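PDB 4RS2: predicted acyltransferase with acyl-CoA N-acyltransferase domain from Escherichia coli, which binds coenzyme A and probably transfers acyl groups as a GNAT-family acetyltransferase; its overexpression suppresses silencing by small RNAs. Local coordinates for residues 91-96 / 107-112; 28-33 / 70-75; 19-24 / 58-63; 128-133 / 156-161. All blocks are in the same frame, centred on the assembly; numbering follows the deposited sequence. Where two conformers were deposited one is given.

Overall arrangement
All four contacts hang on one mixed beta-sheet. Along the chain, interactions 2 and 3 interlock, their segments alternating, before interactions 1 and 4 follow in turn. Interaction 3 pairs strands 18-21 and 58-63; interaction 2 lays helix 27-37 on the next strand, 69-80, and the centres of these two contacts are about 8 Å apart. Strand 87-95 comes next and carries interaction 1, where helix 104-118 packs against it; the centres of interactions 1 and 2 are about 9 Å apart. Interaction 4 lies on the opposite side of the chain's centre from interaction 3, about 22 Å between centres. Coenzyme A touches interactions 1 and 4, so its site spans the middle of the sheet and the short helix 130-133.

Interaction 1. Residues 91-96 / 107-112; sequences APLAVD and QLVYEG. With COA (coenzyme A), chain C.
Within the beta-alpha-beta unit made by strand 87-95, helix 104-118 and strand 123-127, Leu93 and Val95 of the strand meet Leu108 and Val109 of the helix. The axes of segments 91-95 and 107-112 are inclined at 138°, closer to antiparallel than to parallel, and approach to 10.0 Å; no hydrogen bond crosses the seam, and its side-chain contacts are apolar. Leu93 and Val109 cross at about a right angle. Both methyls of Leu93 bear on the single methyl CG2 of Val109, CD2 at 3.9 Å and CD1 at 4.1 Å. Leu93 has CG anti to its backbone N (chi1 173°), and the end of its side chain comes nearer the helix than its first bond would suggest. Nearer the end of the strand the packing is looser: Val95 CG2 stands 4.4 Å from Leu108 CD1, which also lies 4.3 Å from Ala94 O.

The strand serves the cofactor as well. Val95 N donates a nearly straight hydrogen bond to O9P of coenzyme A (2.9 Å, 170° at the hydrogen), fixing the pantetheine arm against the strand. Val95 CG2 lies 4.0 Å from the cofactor methyl CEP, so this one branch faces both the helix and the ligand. Further along the cofactor, Gly101 and Gly103 donate backbone N-H groups, and Arg106 adds a side-chain bond. A strand that binds pantetheine through its backbone, followed by a glycine-containing loop and a helix packed on that strand, is the hallmark of the acyl-CoA site in the GNAT fold.

Interaction 2. Residues 28-33 / 70-75; sequences PGIDAL and IGYVAF
Ile30 sets a methyl squarely on the ring of Tyr72 in the tight part of the contact. CG2 of Ile30 lies 3.6 Å from the Tyr72 ring centroid and only 5° off its normal, a CH-pi contact over the face. Ile30 CD1 also touches the ring, 3.6 Å from Tyr72 CE1. Because CG1 is anti to the carbonyl carbon and CG2 anti to the backbone N (chi1 -67°), both branches can touch the ring together. Tyr72 OH is hydrogen-bonded to Glu22 OE1. Leu33 belongs to the same close packing, with one methyl against backbone: Leu33 CD2 lies 3.7 Å from Gly71 N and 4.0 Å from Tyr72 CB.

Segment 28-33 of helix 27-37 crosses segment 70-75 of strand 69-80 at 94°, and the helix covers one side of the GNAT sheet; Leu108 of helix 104-118 touches Val73 from the other side. Ile70 and Gly71 both face Ala62 on neighbouring strand 58-63, a classic beta bulge, and Leu33 meets the strand at this bulge.

The contact is looser at Ile70, which starts away from the helix and keeps its side chain 5.9 Å from it. On the outer side of the helix, Pro28 is exposed, and Asp31 and Ala32 are partly so; Asp31 takes no part in the contact and forms a salt bridge with Arg35, one turn further along.

Interaction 3. Residues 19-24 / 58-63; sequences IRVEIP and LGLVAT
Arg20 and Val61 exchange two backbone hydrogen bonds as the central hydrogen-bonded pair of two antiparallel strands. Arg20 N donates to Val61 O at 3.0 Å, and Val61 N returns a bond to Arg20 O at 2.8 Å. Both donors lie nearly along the C=O axis of their acceptors. A third bond, Glu22 N to Gly59 O at 3.0 Å, comes in 45° above the carbonyl plane, just where the strand 18-21 has ended. Each of these three carbonyl oxygens also receives a CA-H...O contact, from Leu60, Ile19 and Val21 respectively for Arg20, Val61 and Gly59.

The side chains of Arg20 and Val61 lie side by side, pointing the same way, and Val61 CG2 sits 3.5 Å from Arg20 NH1 over one face of the guanidinium. Arg20 NH1 bonds to Val21 O at 3.0 Å, close to the guanidinium plane, and forms a salt bridge with Asp26, while Arg20 NE donates to a water in that plane that also hydrogen-bonds Thr63 OG1. The carboxylate of Glu22 is held by Tyr72 OH through OE1 and by a salt bridge to Arg51 through OE2. Glu22 OE1 also passes 3.6 Å from Gly59 CA, a place where no side chain stands. Ile19 and Leu60 add apolar contact beside helix 104-118. This is a short antiparallel pairing at the start of the GNAT sheet, strand 18-21 against strand 58-63.

Interaction 4. Residues 128-133 / 156-161; sequences GDPALY and AFQVHR. With COA (coenzyme A), chain C.
Gln158 reaches toward helix 130-133 with its chain extended beyond CG, which is anti to the carbonyl carbon (chi1 -65°). Its amide then turns back on its own segment: Gln158 NE2 donates to Ala156 O at 2.9 Å, almost straight at 175°, with the acceptor in the amide plane. Gly128 N reaches the same oxygen, Ala156 O, at 3.1 Å, from the opposite face of the carbonyl plane, so two donors grip it. The amide oxygen faces the helix, with Gln158 OE1 3.4 Å from both Pro130 CA and Tyr133 CB. Pro130 and Gln158 cross at about a right angle. Tyr133 starts toward the strand, but its ring leads away, and Leu132 CG lies over the centre of one face.

Asp129 is the N-cap of the helix; Asp129 OD1 accepts from Ala131 N at 2.9 Å, met from above the carboxylate plane. On the cofactor side, Leu132 CD1 lies 3.6 Å from O4B of coenzyme A. The short helix thus sits between the ligand and strand 157-161, which pairs with strands 123-127 and 139-140, while Tyr133 packs on Met90 and Leu93 of strand 87-95.

Interaction 1. Residues 91-96 / 107-112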
# COMPACT_ATOMS: atom_id res chain seq x y z
N ALA A 91 1.37 1.87 -1.29
CA ALA A 91 2.62 1.47 -1.93
C ALA A 91 3.72 1.59 -0.92
O ALA A 91 3.73 2.52 -0.13
CB ALA A 91 2.96 2.39 -3.11
N PRO A 92 4.64 0.63 -0.89
CA PRO A 92 4.65 -0.61 -1.65
C PRO A 92 3.88 -1.70 -0.93
O PRO A 92 3.32 -1.46 0.15
CB PRO A 92 6.13 -1.01 -1.66
CG PRO A 92 6.68 -0.46 -0.42
CD PRO A 92 5.84 0.73 -0.02
N LEU A 93 3.79 -2.86 -1.59
CA LEU A 93 3.16 -4.05 -1.07
C LEU A 93 4.09 -5.19 -1.39
O LEU A 93 4.41 -5.43 -2.56
CB LEU A 93 1.80 -4.29 -1.73
CG LEU A 93 1.12 -5.62 -1.39
CD1 LEU A 93 0.82 -5.66 0.09
CD2 LEU A 93 -0.15 -5.81 -2.22
N ALA A 94 4.53 -5.91 -0.37
CA ALA A 94 5.48 -6.98 -0.58
C ALA A 94 5.31 -8.12 0.39
O ALA A 94 5.04 -7.91 1.56
CB ALA A 94 6.89 -6.44 -0.48
N VAL A 95 5.47 -9.33 -0.14
CA VAL A 95 5.52 -10.52 0.70
C VAL A 95 6.79 -11.29 0.33
O VAL A 95 7.10 -11.47 -0.86
CB VAL A 95 4.26 -11.37 0.52
CG1 VAL A 95 4.41 -12.71 1.21
CG2 VAL A 95 3.03 -10.61 1.01
N ASP A 96 7.53 -11.71 1.37
CA ASP A 96 8.76 -12.47 1.18
C ASP A 96 8.47 -13.71 0.33
O ASP A 96 7.49 -14.38 0.55
CB ASP A 96 9.34 -12.87 2.52
CG ASP A 96 10.73 -13.48 2.41
OD1 ASP A 96 10.92 -14.49 1.68
OD2 ASP A 96 11.66 -13.02 3.11
N GLN A 107 -4.47 -10.22 3.15
CA GLN A 107 -4.67 -9.81 4.55
C GLN A 107 -4.09 -8.44 4.87
O GLN A 107 -4.71 -7.67 5.58
CB GLN A 107 -4.08 -10.86 5.48
CG GLN A 107 -4.85 -12.16 5.43
CD GLN A 107 -4.13 -13.35 6.07
OE1 GLN A 107 -2.90 -13.38 6.19
NE2 GLN A 107 -4.91 -14.35 6.44
N LEU A 108 -2.89 -8.16 4.38
CA LEU A 108 -2.28 -6.86 4.64
C LEU A 108 -3.11 -5.72 4.04
O LEU A 108 -3.34 -4.68 4.67
CB LEU A 108 -0.87 -6.83 4.04
CG LEU A 108 0.20 -7.59 4.81
CD1 LEU A 108 1.42 -7.83 3.96
CD2 LEU A 108 0.58 -6.78 6.03
N VAL A 109 -3.57 -5.92 2.82
CA VAL A 109 -4.38 -4.89 2.20
C VAL A 109 -5.72 -4.74 2.94
O VAL A 109 -6.17 -3.62 3.24
CB VAL A 109 -4.61 -5.21 0.71
CG1 VAL A 109 -5.55 -4.20 0.05
CG2 VAL A 109 -3.27 -5.25 -0.00
N TYR A 110 -6.35 -5.86 3.27
CA TYR A 110 -7.64 -5.79 3.95
C TYR A 110 -7.51 -5.06 5.28
O TYR A 110 -8.31 -4.18 5.59
CB TYR A 110 -8.27 -7.18 4.19
CG TYR A 110 -9.63 -7.06 4.85
CD1 TYR A 110 -10.76 -6.86 4.09
CD2 TYR A 110 -9.76 -7.10 6.22
CE1 TYR A 110 -12.01 -6.69 4.68
CE2 TYR A 110 -11.01 -6.95 6.82
CZ TYR A 110 -12.13 -6.75 6.03
OH TYR A 110 -13.39 -6.61 6.61
N GLU A 111 -6.52 -5.45 6.08
CA GLU A 111 -6.33 -4.85 7.40
C GLU A 111 -5.94 -3.39 7.26
O GLU A 111 -6.35 -2.56 8.05
CB GLU A 111 -5.31 -5.61 8.27
CG GLU A 111 -5.08 -4.92 9.62
CD GLU A 111 -4.42 -5.80 10.68
OE1 GLU A 111 -4.41 -7.05 10.57
OE2 GLU A 111 -3.92 -5.21 11.67
N GLY A 112 -5.12 -3.08 6.26
CA GLY A 112 -4.73 -1.69 6.02
C GLY A 112 -5.95 -0.81 5.79
O GLY A 112 -6.15 0.23 6.40
N1A COA C . -0.78 -11.04 -10.42
C2A COA C . -2.10 -11.26 -10.18
N3A COA C . -2.56 -11.79 -9.03
C4A COA C . -1.68 -12.10 -8.04
C5A COA C . -0.25 -11.89 -8.22
C6A COA C . 0.17 -11.31 -9.50
N6A COA C . 1.49 -11.09 -9.70
N7A COA C . 0.37 -12.30 -7.10
C8A COA C . -0.60 -12.73 -6.27
N9A COA C . -1.79 -12.65 -6.83
C1B COA C . -3.08 -12.99 -6.22
C2B COA C . -3.16 -14.37 -5.59
O2B COA C . -3.33 -15.41 -6.57
C3B COA C . -4.33 -14.19 -4.67
O3B COA C . -5.55 -14.24 -5.42
P3B COA C . -7.00 -14.41 -4.71
O7A COA C . -6.83 -14.18 -3.22
O8A COA C . -7.91 -13.46 -5.39
O9A COA C . -7.37 -15.81 -5.03
C4B COA C . -4.15 -12.76 -4.17
O4B COA C . -3.28 -12.11 -5.11
C5B COA C . -3.56 -12.68 -2.78
O5B COA C . -2.39 -13.50 -2.71
P1A COA C . -1.42 -13.57 -1.43
O1A COA C . -1.01 -15.00 -1.18
O2A COA C . -2.06 -12.73 -0.36
O3A COA C . -0.12 -12.76 -1.94
P2A COA C . 1.29 -13.31 -2.47
O4A COA C . 2.02 -14.04 -1.42
O5A COA C . 1.13 -14.06 -3.78
O6A COA C . 2.03 -11.90 -2.69
CBP COA C . 2.87 -10.02 -3.95
CCP COA C . 1.80 -11.08 -3.83
CDP COA C . 2.64 -9.17 -5.20
CEP COA C . 2.76 -9.14 -2.72
CAP COA C . 4.23 -10.74 -4.01
OAP COA C . 4.30 -11.62 -5.16
C9P COA C . 5.43 -9.83 -4.01
O9P COA C . 5.88 -9.33 -2.97
N8P COA C . 6.01 -9.65 -5.20
C7P COA C . 7.23 -8.87 -5.34
C6P COA C . 6.90 -7.39 -5.43
C5P COA C . 6.18 -7.13 -6.73
O5P COA C . 4.97 -6.95 -6.75
N4P COA C . 6.93 -7.09 -7.82
C3P COA C . 6.40 -6.72 -9.12
C2P COA C . 7.26 -5.63 -9.75
S1P COA C . 6.24 -4.39 -10.59

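Interaction 2. Residues 28-33 / 70-75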
# COMPACT_ATOMS: atom_id res chain seq x y z
N PRO A 28 14.83 -1.78 9.66
CA PRO A 28 15.85 -2.51 8.91
C PRO A 28 15.28 -3.76 8.25
O PRO A 28 15.68 -4.10 7.14
CB PRO A 28 16.90 -2.90 9.98
CG PRO A 28 16.65 -2.02 11.13
CD PRO A 28 15.22 -1.56 11.07
N GLY A 29 14.37 -4.44 8.92
CA GLY A 29 13.73 -5.63 8.37
C GLY A 29 12.87 -5.30 7.17
O GLY A 29 12.85 -6.04 6.19
N ILE A 30 12.12 -4.21 7.27
CA ILE A 30 11.32 -3.73 6.15
C ILE A 30 12.24 -3.41 4.99
O ILE A 30 11.96 -3.78 3.83
CB ILE A 30 10.48 -2.50 6.57
CG1 ILE A 30 9.41 -2.89 7.61
CG2 ILE A 30 9.80 -1.87 5.38
CD1 ILE A 30 8.87 -1.71 8.37
N ASP A 31 13.35 -2.72 5.28
CA ASP A 31 14.26 -2.34 4.21
C ASP A 31 14.81 -3.54 3.50
O ASP A 31 14.88 -3.53 2.25
CB ASP A 31 15.40 -1.47 4.75
CG ASP A 31 16.20 -0.78 3.65
OD1 ASP A 31 15.79 0.31 3.22
OD2 ASP A 31 17.26 -1.29 3.25
N ALA A 32 15.14 -4.59 4.25
CA ALA A 32 15.74 -5.77 3.67
C ALA A 32 14.71 -6.49 2.83
O ALA A 32 15.03 -6.97 1.75
CB ALA A 32 16.32 -6.68 4.75
N LEU A 33 13.48 -6.58 3.34
CA LEU A 33 12.41 -7.18 2.56
C LEU A 33 12.17 -6.46 1.23
O LEU A 33 12.00 -7.09 0.17
CB LEU A 33 11.11 -7.18 3.36
CG LEU A 33 9.88 -7.66 2.62
CD1 LEU A 33 9.93 -9.16 2.28
CD2 LEU A 33 8.68 -7.34 3.48
N ILE A 70 8.22 -10.35 7.17
CA ILE A 70 8.03 -11.19 6.01
C ILE A 70 6.97 -10.60 5.06
O ILE A 70 6.70 -11.14 3.99
CB ILE A 70 7.56 -12.61 6.43
CG1 ILE A 70 6.18 -12.60 7.16
CG2 ILE A 70 8.57 -13.24 7.38
CD1 ILE A 70 5.48 -13.94 7.33
N GLY A 71 6.39 -9.47 5.45
CA GLY A 71 5.45 -8.79 4.59
C GLY A 71 5.27 -7.35 5.00
O GLY A 71 5.47 -7.01 6.16
N TYR A 72 4.84 -6.53 4.06
CA TYR A 72 4.71 -5.12 4.33
C TYR A 72 3.77 -4.44 3.40
O TYR A 72 3.72 -4.77 2.20
CB TYR A 72 6.07 -4.45 4.19
CG TYR A 72 6.11 -2.98 4.62
CD1 TYR A 72 5.92 -2.60 5.92
CD2 TYR A 72 6.38 -1.98 3.71
CE1 TYR A 72 5.98 -1.27 6.31
CE2 TYR A 72 6.48 -0.66 4.10
CZ TYR A 72 6.26 -0.30 5.39
OH TYR A 72 6.35 1.05 5.75
N VAL A 73 3.03 -3.47 3.94
CA VAL A 73 2.23 -2.55 3.10
C VAL A 73 2.28 -1.18 3.74
O VAL A 73 2.32 -1.07 4.97
CB VAL A 73 0.78 -3.00 2.86
CG1 VAL A 73 -0.01 -3.03 4.17
CG2 VAL A 73 0.13 -2.11 1.79
N ALA A 74 2.38 -0.15 2.89
CA ALA A 74 2.44 1.22 3.37
C ALA A 74 1.47 2.13 2.62
O ALA A 74 1.01 1.85 1.49
CB ALA A 74 3.85 1.78 3.25
N PHE A 75 1.16 3.23 3.28
CA PHE A 75 0.22 4.22 2.80
C PHE A 75 0.81 5.58 3.07
O PHE A 75 1.45 5.78 4.11
CB PHE A 75 -1.11 4.10 3.56
CG PHE A 75 -1.76 2.75 3.42
CD1 PHE A 75 -2.63 2.47 2.37
CD2 PHE A 75 -1.50 1.75 4.35
CE1 PHE A 75 -3.24 1.25 2.27
CE2 PHE A 75 -2.10 0.50 4.21
CZ PHE A 75 -2.95 0.26 3.16

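Interaction 3. Residues 19-24 / 58-63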
# COMPACT_ATOMS: atom_id res chain seq x y z
N ILE A 19 -0.03 -9.71 11.89
CA ILE A 19 0.02 -8.45 11.19
C ILE A 19 -0.22 -7.37 12.24
O ILE A 19 -1.08 -7.51 13.10
CB ILE A 19 -1.05 -8.40 10.09
CG1 ILE A 19 -0.69 -9.42 9.00
CG2 ILE A 19 -1.17 -7.00 9.51
CD1 ILE A 19 -1.77 -9.58 7.96
N ARG A 20 0.61 -6.34 12.22
CA ARG A 20 0.45 -5.22 13.15
C ARG A 20 1.06 -3.99 12.53
O ARG A 20 1.77 -4.10 11.52
CB ARG A 20 1.16 -5.53 14.47
CG ARG A 20 2.62 -5.85 14.30
CD ARG A 20 3.38 -5.81 15.62
NE ARG A 20 4.75 -6.24 15.39
CZ ARG A 20 5.72 -5.48 14.87
NH1 ARG A 20 5.48 -4.21 14.52
NH2 ARG A 20 6.91 -6.01 14.67
N VAL A 21 0.81 -2.84 13.14
CA VAL A 21 1.37 -1.57 12.72
C VAL A 21 2.86 -1.64 12.94
O VAL A 21 3.33 -2.21 13.93
CB VAL A 21 0.76 -0.39 13.53
CG1 VAL A 21 1.46 0.94 13.22
CG2 VAL A 21 -0.72 -0.30 13.23
N GLU A 22 3.62 -1.11 12.01
CA GLU A 22 5.05 -1.13 12.12
C GLU A 22 5.49 -0.26 13.29
O GLU A 22 4.77 0.64 13.71
CB GLU A 22 5.68 -0.61 10.84
CG GLU A 22 5.75 0.88 10.68
CD GLU A 22 6.60 1.27 9.47
OE1 GLU A 22 6.14 1.08 8.36
OE2 GLU A 22 7.74 1.76 9.63
N ILE A 23 6.66 -0.58 13.83
CA ILE A 23 7.30 0.20 14.89
C ILE A 23 8.75 0.44 14.46
O ILE A 23 9.24 -0.13 13.48
CB ILE A 23 7.16 -0.48 16.27
CG1 ILE A 23 7.80 -1.87 16.28
CG2 ILE A 23 5.68 -0.57 16.66
CD1 ILE A 23 7.78 -2.56 17.63
N PRO A 24 9.47 1.31 15.18
CA PRO A 24 10.83 1.67 14.73
C PRO A 24 11.81 0.53 14.50
O PRO A 24 12.59 0.58 13.53
CB PRO A 24 11.33 2.55 15.87
CG PRO A 24 10.09 3.23 16.32
CD PRO A 24 9.02 2.18 16.28
N LEU A 58 0.66 5.20 7.34
CA LEU A 58 0.44 3.94 8.03
C LEU A 58 1.27 2.88 7.31
O LEU A 58 1.37 2.91 6.10
CB LEU A 58 -1.05 3.55 8.02
CG LEU A 58 -1.41 2.20 8.66
CD1 LEU A 58 -1.14 2.24 10.15
CD2 LEU A 58 -2.88 1.87 8.39
N GLY A 59 1.90 2.02 8.10
CA GLY A 59 2.63 0.87 7.60
C GLY A 59 2.23 -0.32 8.45
O GLY A 59 2.05 -0.18 9.65
N LEU A 60 2.03 -1.46 7.81
CA LEU A 60 1.67 -2.69 8.50
C LEU A 60 2.68 -3.71 8.11
O LEU A 60 3.05 -3.80 6.92
CB LEU A 60 0.28 -3.21 8.12
CG LEU A 60 -0.97 -2.37 8.41
CD1 LEU A 60 -2.20 -3.22 8.18
CD2 LEU A 60 -1.00 -1.84 9.82
N VAL A 61 3.16 -4.44 9.11
CA VAL A 61 4.08 -5.53 8.88
C VAL A 61 3.43 -6.85 9.17
O VAL A 61 2.55 -6.93 10.04
CB VAL A 61 5.38 -5.47 9.74
CG1 VAL A 61 6.25 -4.29 9.37
CG2 VAL A 61 5.07 -5.44 11.22
N ALA A 62 3.85 -7.87 8.43
CA ALA A 62 3.52 -9.26 8.74
C ALA A 62 4.85 -9.81 9.25
O ALA A 62 5.92 -9.58 8.65
CB ALA A 62 3.08 -10.01 7.51
N THR A 63 4.81 -10.55 10.34
CA THR A 63 6.04 -11.11 10.92
C THR A 63 5.90 -12.60 11.17
O THR A 63 4.79 -13.10 11.30
CB THR A 63 6.41 -10.42 12.23
OG1 THR A 63 5.38 -10.67 13.19
CG2 THR A 63 6.61 -8.94 12.02
O HOH W 1 6.02 -8.92 15.45

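Interaction 4. Residues 128-133 / 156-161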
# COMPACT_ATOMS: atom_id res chain seq x y z
N GLY A 128 -0.75 -0.21 -10.05
CA GLY A 128 -0.29 -1.56 -10.21
C GLY A 128 -1.19 -2.35 -11.13
O GLY A 128 -2.14 -1.83 -11.68
N ASP A 129 -0.86 -3.61 -11.28
CA ASP A 129 -1.58 -4.48 -12.16
C ASP A 129 -3.02 -4.66 -11.68
O ASP A 129 -3.23 -5.13 -10.57
CB ASP A 129 -0.86 -5.85 -12.19
CG ASP A 129 -1.34 -6.75 -13.30
OD1 ASP A 129 -2.48 -6.58 -13.81
OD2 ASP A 129 -0.54 -7.65 -13.66
N PRO A 130 -4.01 -4.32 -12.52
CA PRO A 130 -5.39 -4.51 -12.05
C PRO A 130 -5.74 -5.98 -11.81
O PRO A 130 -6.63 -6.27 -11.04
CB PRO A 130 -6.24 -3.93 -13.17
CG PRO A 130 -5.33 -3.56 -14.26
CD PRO A 130 -3.93 -3.60 -13.79
N ALA A 131 -5.02 -6.89 -12.46
CA ALA A 131 -5.27 -8.32 -12.25
C ALA A 131 -4.94 -8.69 -10.80
O ALA A 131 -5.44 -9.69 -10.27
CB ALA A 131 -4.47 -9.15 -13.24
N LEU A 132 -4.09 -7.90 -10.15
CA LEU A 132 -3.84 -8.11 -8.74
C LEU A 132 -4.83 -7.31 -7.91
O LEU A 132 -5.61 -7.87 -7.13
CB LEU A 132 -2.41 -7.69 -8.41
CG LEU A 132 -2.02 -7.60 -6.94
CD1 LEU A 132 -2.18 -8.95 -6.30
CD2 LEU A 132 -0.61 -7.09 -6.77
N TYR A 133 -4.83 -5.99 -8.06
CA TYR A 133 -5.62 -5.13 -7.17
C TYR A 133 -7.12 -5.22 -7.28
O TYR A 133 -7.82 -4.96 -6.31
CB TYR A 133 -5.12 -3.67 -7.20
CG TYR A 133 -3.71 -3.62 -6.68
CD1 TYR A 133 -3.47 -3.69 -5.33
CD2 TYR A 133 -2.62 -3.60 -7.55
CE1 TYR A 133 -2.17 -3.70 -4.85
CE2 TYR A 133 -1.32 -3.58 -7.08
CZ TYR A 133 -1.10 -3.66 -5.72
OH TYR A 133 0.19 -3.68 -5.22
N ALA A 156 -3.52 1.20 -14.99
CA ALA A 156 -2.97 0.70 -13.72
C ALA A 156 -3.37 1.54 -12.51
O ALA A 156 -3.26 1.07 -11.38
CB ALA A 156 -1.45 0.63 -13.81
N PHE A 157 -3.80 2.78 -12.72
CA PHE A 157 -4.17 3.63 -11.58
C PHE A 157 -5.55 3.26 -11.11
O PHE A 157 -6.50 3.21 -11.91
CB PHE A 157 -4.08 5.12 -11.89
CG PHE A 157 -4.21 6.00 -10.69
CD1 PHE A 157 -3.42 5.79 -9.58
CD2 PHE A 157 -5.09 7.07 -10.67
CE1 PHE A 157 -3.50 6.60 -8.49
CE2 PHE A 157 -5.16 7.90 -9.55
CZ PHE A 157 -4.37 7.65 -8.46
N GLN A 158 -5.65 2.93 -9.82
CA GLN A 158 -6.89 2.38 -9.26
C GLN A 158 -7.28 3.00 -7.92
O GLN A 158 -6.48 3.64 -7.26
CB GLN A 158 -6.71 0.86 -9.07
CG GLN A 158 -6.54 0.10 -10.40
CD GLN A 158 -5.94 -1.28 -10.24
OE1 GLN A 158 -6.62 -2.23 -9.91
NE2 GLN A 158 -4.65 -1.37 -10.50
N VAL A 159 -8.54 2.79 -7.55
CA VAL A 159 -9.07 3.40 -6.35
C VAL A 159 -10.02 2.43 -5.63
O VAL A 159 -10.72 1.61 -6.26
CB VAL A 159 -9.81 4.71 -6.69
CG1 VAL A 159 -11.02 4.44 -7.57
CG2 VAL A 159 -10.17 5.47 -5.43
N HIS A 160 -10.00 2.52 -4.30
CA HIS A 160 -10.87 1.75 -3.43
C HIS A 160 -11.49 2.74 -2.44
O HIS A 160 -10.80 3.29 -1.61
CB HIS A 160 -10.09 0.68 -2.66
CG HIS A 160 -10.95 -0.39 -2.04
ND1 HIS A 160 -12.02 -0.13 -1.22
CD2 HIS A 160 -10.86 -1.75 -2.11
CE1 HIS A 160 -12.59 -1.27 -0.84
NE2 HIS A 160 -11.89 -2.27 -1.35
N ARG A 161 -12.80 2.94 -2.52
CA ARG A 161 -13.47 3.83 -1.60
C ARG A 161 -13.53 3.16 -0.24
O ARG A 161 -13.59 1.93 -0.16
CB ARG A 161 -14.90 4.07 -2.07
CG ARG A 161 -15.85 2.90 -1.92
CD ARG A 161 -17.13 3.20 -2.67
NE ARG A 161 -16.92 3.04 -4.10
CZ ARG A 161 -17.87 3.16 -5.03
NH1 ARG A 161 -19.12 3.53 -4.69
NH2 ARG A 161 -17.55 2.95 -6.32
N1A COA C . -0.78 -11.04 -10.42
C2A COA C . -2.10 -11.26 -10.18
N3A COA C . -2.56 -11.79 -9.03
C4A COA C . -1.68 -12.10 -8.04
C5A COA C . -0.25 -11.89 -8.22
C6A COA C . 0.17 -11.31 -9.50
N6A COA C . 1.49 -11.09 -9.70
N7A COA C . 0.37 -12.30 -7.10
C8A COA C . -0.60 -12.73 -6.27
N9A COA C . -1.79 -12.65 -6.83
C1B COA C . -3.08 -12.99 -6.22
C2B COA C . -3.16 -14.37 -5.59
O2B COA C . -3.33 -15.41 -6.57
C3B COA C . -4.33 -14.19 -4.67
O3B COA C . -5.55 -14.24 -5.42
P3B COA C . -7.00 -14.41 -4.71
O7A COA C . -6.83 -14.18 -3.22
O8A COA C . -7.91 -13.46 -5.39
O9A COA C . -7.37 -15.81 -5.03
C4B COA C . -4.15 -12.76 -4.17
O4B COA C . -3.28 -12.11 -5.11
C5B COA C . -3.56 -12.68 -2.78
O5B COA C . -2.39 -13.50 -2.71
P1A COA C . -1.42 -13.57 -1.43
O1A COA C . -1.01 -15.00 -1.18
O2A COA C . -2.06 -12.73 -0.36
O3A COA C . -0.12 -12.76 -1.94
P2A COA C . 1.29 -13.31 -2.47
O4A COA C . 2.02 -14.04 -1.42
O5A COA C . 1.13 -14.06 -3.78
O6A COA C . 2.03 -11.90 -2.69
CBP COA C . 2.87 -10.02 -3.95
CCP COA C . 1.80 -11.08 -3.83
CDP COA C . 2.64 -9.17 -5.20
CEP COA C . 2.76 -9.14 -2.72
CAP COA C . 4.23 -10.74 -4.01
OAP COA C . 4.30 -11.62 -5.16
C9P COA C . 5.43 -9.83 -4.01
O9P COA C . 5.88 -9.33 -2.97
N8P COA C . 6.01 -9.65 -5.20
C7P COA C . 7.23 -8.87 -5.34
C6P COA C . 6.90 -7.39 -5.43
C5P COA C . 6.18 -7.13 -6.73
O5P COA C . 4.97 -6.95 -6.75
N4P COA C . 6.93 -7.09 -7.82
C3P COA C . 6.40 -6.72 -9.12
C2P COA C . 7.26 -5.63 -9.75
S1P COA C . 6.24 -4.39 -10.59